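Local coordinates for protein Pts system, fructose-specific iiabc component (Borrelia burgdorferi, PDB 5DLE) that forms the IIB domain of a fructose-specific phosphotransferase permease, probably passing phosphate from a phosphohistidine to fructose as the sugar is imported, at residues E35-A38 with K39-G42; N99-N102 with I103-S107. All coordinates share one frame; numbering follows the deposited sequence. Where two conformers were deposited one is given.

Contact 1: E35-A38 with K39-G42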
# COMPACT_ATOMS: atom_id res chain seq x y z
N GLU A 35 -9.07 -11.83 8.53
CA GLU A 35 -10.44 -12.31 8.25
C GLU A 35 -10.41 -13.61 7.46
O GLU A 35 -11.14 -14.55 7.80
CB GLU A 35 -11.22 -11.24 7.48
CG GLU A 35 -11.57 -10.03 8.34
CD GLU A 35 -12.01 -8.80 7.56
OE1 GLU A 35 -12.07 -8.85 6.29
OE2 GLU A 35 -12.26 -7.77 8.22
N ASN A 36 -9.59 -13.70 6.40
CA ASN A 36 -9.59 -14.92 5.59
C ASN A 36 -9.07 -16.10 6.38
O ASN A 36 -9.60 -17.21 6.23
CB ASN A 36 -8.73 -14.73 4.32
CG ASN A 36 -9.43 -13.88 3.26
OD1 ASN A 36 -10.66 -13.75 3.29
ND2 ASN A 36 -8.67 -13.40 2.29
N GLU A 37 -8.02 -15.92 7.17
CA GLU A 37 -7.44 -17.05 7.91
C GLU A 37 -8.34 -17.47 9.06
O GLU A 37 -8.47 -18.67 9.35
CB GLU A 37 -6.04 -16.69 8.39
CG GLU A 37 -5.33 -17.83 9.13
CD GLU A 37 -5.02 -19.04 8.22
OE1 GLU A 37 -4.78 -18.88 7.00
OE2 GLU A 37 -4.99 -20.16 8.78
N ALA A 38 -8.98 -16.52 9.74
CA ALA A 38 -9.93 -16.86 10.80
C ALA A 38 -11.04 -17.73 10.24
O ALA A 38 -11.42 -18.74 10.85
CB ALA A 38 -10.54 -15.59 11.41
N LYS A 39 -11.58 -17.33 9.09
CA LYS A 39 -12.68 -18.09 8.50
C LYS A 39 -12.20 -19.46 8.04
O LYS A 39 -12.90 -20.48 8.26
CB LYS A 39 -13.33 -17.27 7.39
CG LYS A 39 -14.16 -16.12 7.99
CD LYS A 39 -14.85 -15.24 6.95
CE LYS A 39 -14.03 -13.97 6.69
NZ LYS A 39 -14.50 -13.27 5.45
N LYS A 40 -10.98 -19.54 7.50
CA LYS A 40 -10.44 -20.85 7.12
C LYS A 40 -10.35 -21.78 8.32
O LYS A 40 -10.66 -22.98 8.21
CB LYS A 40 -9.07 -20.69 6.45
CG LYS A 40 -8.41 -22.00 6.04
CD LYS A 40 -7.01 -21.74 5.49
CE LYS A 40 -6.32 -23.04 5.12
NZ LYS A 40 -4.91 -22.81 4.71
N GLN A 41 -9.96 -21.26 9.48
CA GLN A 41 -9.86 -22.04 10.71
C GLN A 41 -11.20 -22.23 11.41
O GLN A 41 -11.23 -22.89 12.47
CB GLN A 41 -8.83 -21.41 11.66
CG GLN A 41 -7.36 -21.53 11.13
CD GLN A 41 -6.28 -21.03 12.10
OE1 GLN A 41 -6.40 -21.22 13.31
NE2 GLN A 41 -5.20 -20.41 11.56
N GLY A 42 -12.30 -21.68 10.90
CA GLY A 42 -13.63 -21.93 11.45
C GLY A 42 -14.16 -20.91 12.44
O GLY A 42 -15.16 -21.18 13.11
O HOH W 1 -13.37 -10.70 4.68
O HOH W 2 -3.17 -20.93 5.93
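Glu-37 and Gln-41, one helical turn apart, join side chains at the C-terminal end of helix 25-40, which crosses over between the parallel strands 13-19 and 44-50 as the helix of a beta-alpha-beta unit. The amide nitrogen NE2 of Gln-41 gives a nearly straight hydrogen bond, 2.8 Å and 175° at the hydrogen, to OE2 of Glu-37; NE2 also bonds to Glu-101 O of helix 100-107. The Glu-37 acceptor lies in the amide plane of Gln-41, and OE2 receives the proton on its anti lone pair, facing away from OE1; the carboxylate and amide planes are turned 70° apart. Glu-37 can present OE2 in this way because CG stands anti to the backbone N and the chain then folds at chi2 (66°). Its other oxygen, OE1, takes a proton from water 2, which accepts one from Lys-40 NZ, so the charges 4.6 Å apart (OE1 to NZ) are joined through solvent and not by a direct salt bridge. Water 1 repeats the pattern between OE1 of Glu-35 and NZ of Lys-39, while OE2 of Glu-35 has a stronger partner, a salt bridge to Lys-32 of the second subunit. Lys-39 bends at chi3, which brings its CE to 3.1 Å from Glu-35 O. The carbonyls of Glu-35, Asn-36 and Glu-37 accept the amides of Lys-39, Lys-40 and Gln-41. Gly-42, with positive phi, closes the helix in a Schellman motif, and its N donates to Lys-39 O at 3.0 Å.

Contact 2: N99-N102 with I103-S107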
# COMPACT_ATOMS: atom_id res chain seq x y z
N ASN A 99 2.61 -13.84 8.87
CA ASN A 99 2.57 -15.02 9.72
C ASN A 99 1.15 -15.30 10.18
O ASN A 99 0.95 -15.71 11.32
CB ASN A 99 3.48 -14.83 10.94
CG ASN A 99 3.89 -16.15 11.60
OD1 ASN A 99 3.90 -17.21 10.97
ND2 ASN A 99 4.30 -16.08 12.86
N THR A 100 0.16 -15.09 9.30
CA THR A 100 -1.22 -14.99 9.76
C THR A 100 -1.74 -16.30 10.36
O THR A 100 -2.42 -16.28 11.39
CB THR A 100 -2.15 -14.59 8.60
OG1 THR A 100 -1.54 -13.61 7.74
CG2 THR A 100 -3.44 -14.01 9.19
N GLU A 101 -1.45 -17.43 9.69
CA GLU A 101 -1.93 -18.73 10.18
C GLU A 101 -1.44 -18.98 11.59
O GLU A 101 -2.22 -19.34 12.49
CB GLU A 101 -1.42 -19.82 9.24
CG GLU A 101 -1.79 -21.25 9.65
CD GLU A 101 -1.08 -22.26 8.77
OE1 GLU A 101 0.12 -22.06 8.44
OE2 GLU A 101 -1.72 -23.26 8.39
N ASN A 102 -0.14 -18.79 11.81
CA ASN A 102 0.42 -19.04 13.12
C ASN A 102 -0.11 -18.06 14.14
O ASN A 102 -0.41 -18.45 15.28
CB ASN A 102 1.95 -19.02 13.02
CG ASN A 102 2.51 -20.27 12.32
OD1 ASN A 102 1.84 -21.31 12.22
ND2 ASN A 102 3.75 -20.17 11.82
N ILE A 103 -0.30 -16.79 13.76
CA ILE A 103 -0.77 -15.81 14.73
C ILE A 103 -2.18 -16.14 15.20
O ILE A 103 -2.49 -16.01 16.39
CB ILE A 103 -0.68 -14.40 14.14
CG1 ILE A 103 0.74 -13.90 14.33
CG2 ILE A 103 -1.71 -13.45 14.76
CD1 ILE A 103 1.04 -12.72 13.49
N ILE A 104 -3.07 -16.56 14.29
CA ILE A 104 -4.43 -16.95 14.69
C ILE A 104 -4.36 -18.07 15.70
O ILE A 104 -5.03 -18.06 16.74
CB ILE A 104 -5.25 -17.38 13.46
CG1 ILE A 104 -5.50 -16.22 12.47
CG2 ILE A 104 -6.59 -18.04 13.90
CD1 ILE A 104 -6.16 -15.03 13.09
N LYS A 105 -3.53 -19.08 15.39
CA LYS A 105 -3.46 -20.26 16.27
C LYS A 105 -2.88 -19.89 17.63
O LYS A 105 -3.41 -20.30 18.68
CB LYS A 105 -2.63 -21.35 15.60
CG LYS A 105 -3.36 -22.07 14.49
CD LYS A 105 -2.47 -23.14 13.85
CE LYS A 105 -3.13 -23.79 12.63
NZ LYS A 105 -4.33 -24.62 12.98
N GLU A 106 -1.80 -19.11 17.62
CA GLU A 106 -1.10 -18.71 18.84
C GLU A 106 -1.96 -17.80 19.71
O GLU A 106 -1.74 -17.75 20.93
CB GLU A 106 0.22 -18.00 18.51
CG GLU A 106 1.33 -18.92 17.96
CD GLU A 106 2.42 -18.19 17.14
OE1 GLU A 106 2.48 -16.93 17.15
OE2 GLU A 106 3.23 -18.89 16.48
N SER A 107 -2.93 -17.08 19.13
CA SER A 107 -3.67 -16.11 19.92
C SER A 107 -4.47 -16.78 21.03
O SER A 107 -4.69 -16.16 22.07
CB SER A 107 -4.61 -15.27 19.04
OG SER A 107 -5.67 -16.08 18.54
O HOH W 3 5.12 -18.19 14.34
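In the conformer described, Asn-99 is linked to Glu-106 through water 3 along one flank of helix 100-107. The water accepts a proton from Asn-99 ND2 at 2.7 Å and donates one to Glu-106 OE2 at 2.9 Å. Beside them Asn-102 adds a weak bond from ND2 to Asn-99 OD1 (3.1 Å, 131° at the hydrogen), while its CB lies 3.7 Å from Glu-106 OE2. With CG beside its own backbone N (chi1 -72°), Glu-106 runs back past the carbonyl of Asn-102, Glu-106 CG lying 3.2 Å from Asn-102 O; its OE1 is held by the hydroxyl of Tyr-89. Glu-101 and Lys-105 lie side by side and point the same way, touching through CG and CE. Their charged ends stay apart, with Glu-101 OE2 5.5 Å from Lys-105 NZ, so this pair meets through its aliphatic parts. Ile-103, in the conformer described, turns CG1 and CD1 back along the preceding turn, bringing CD1 to 4.1 Å from Asn-99 CB. Ile-104 lays CG1 against the carbonyl oxygen of Thr-100. Amides of residues 103 to 106 bond to the carbonyls of 99 to 102, the helical i to i+4 pattern. Asn-99 sits at the N-cap position without a capping bond from its side chain. Ile-103 and Ile-104 pack on strands 88-91 and 69-74, while Thr-100, Glu-101 and Ile-104 also meet helix 25-40: an amphipathic helix packed on the parallel strands of the alpha/beta IIB domain.

Contact 1 closes well before contact 2 opens along the chain, yet the two touch in space, their centres about 10 Å apart, where the end of helix 25-40 meets the first turns of helix 100-107. Gln-41 makes most of the junction: its NE2 lies 3.3 Å from Glu-101 O, a probable hydrogen bond, and its OE1 packs 3.2 Å from Ile-104 CG2 and 3.4 Å from Lys-105 CG. Glu-37 adds a second touch, OE2 lying 3.5 Å from Glu-101 CG. Gln-41 NE2 thus serves both the pairing with Glu-37 and the junction with Glu-101. Together they join two helices of the IIB domain, and contact 1 alone also reaches the second subunit.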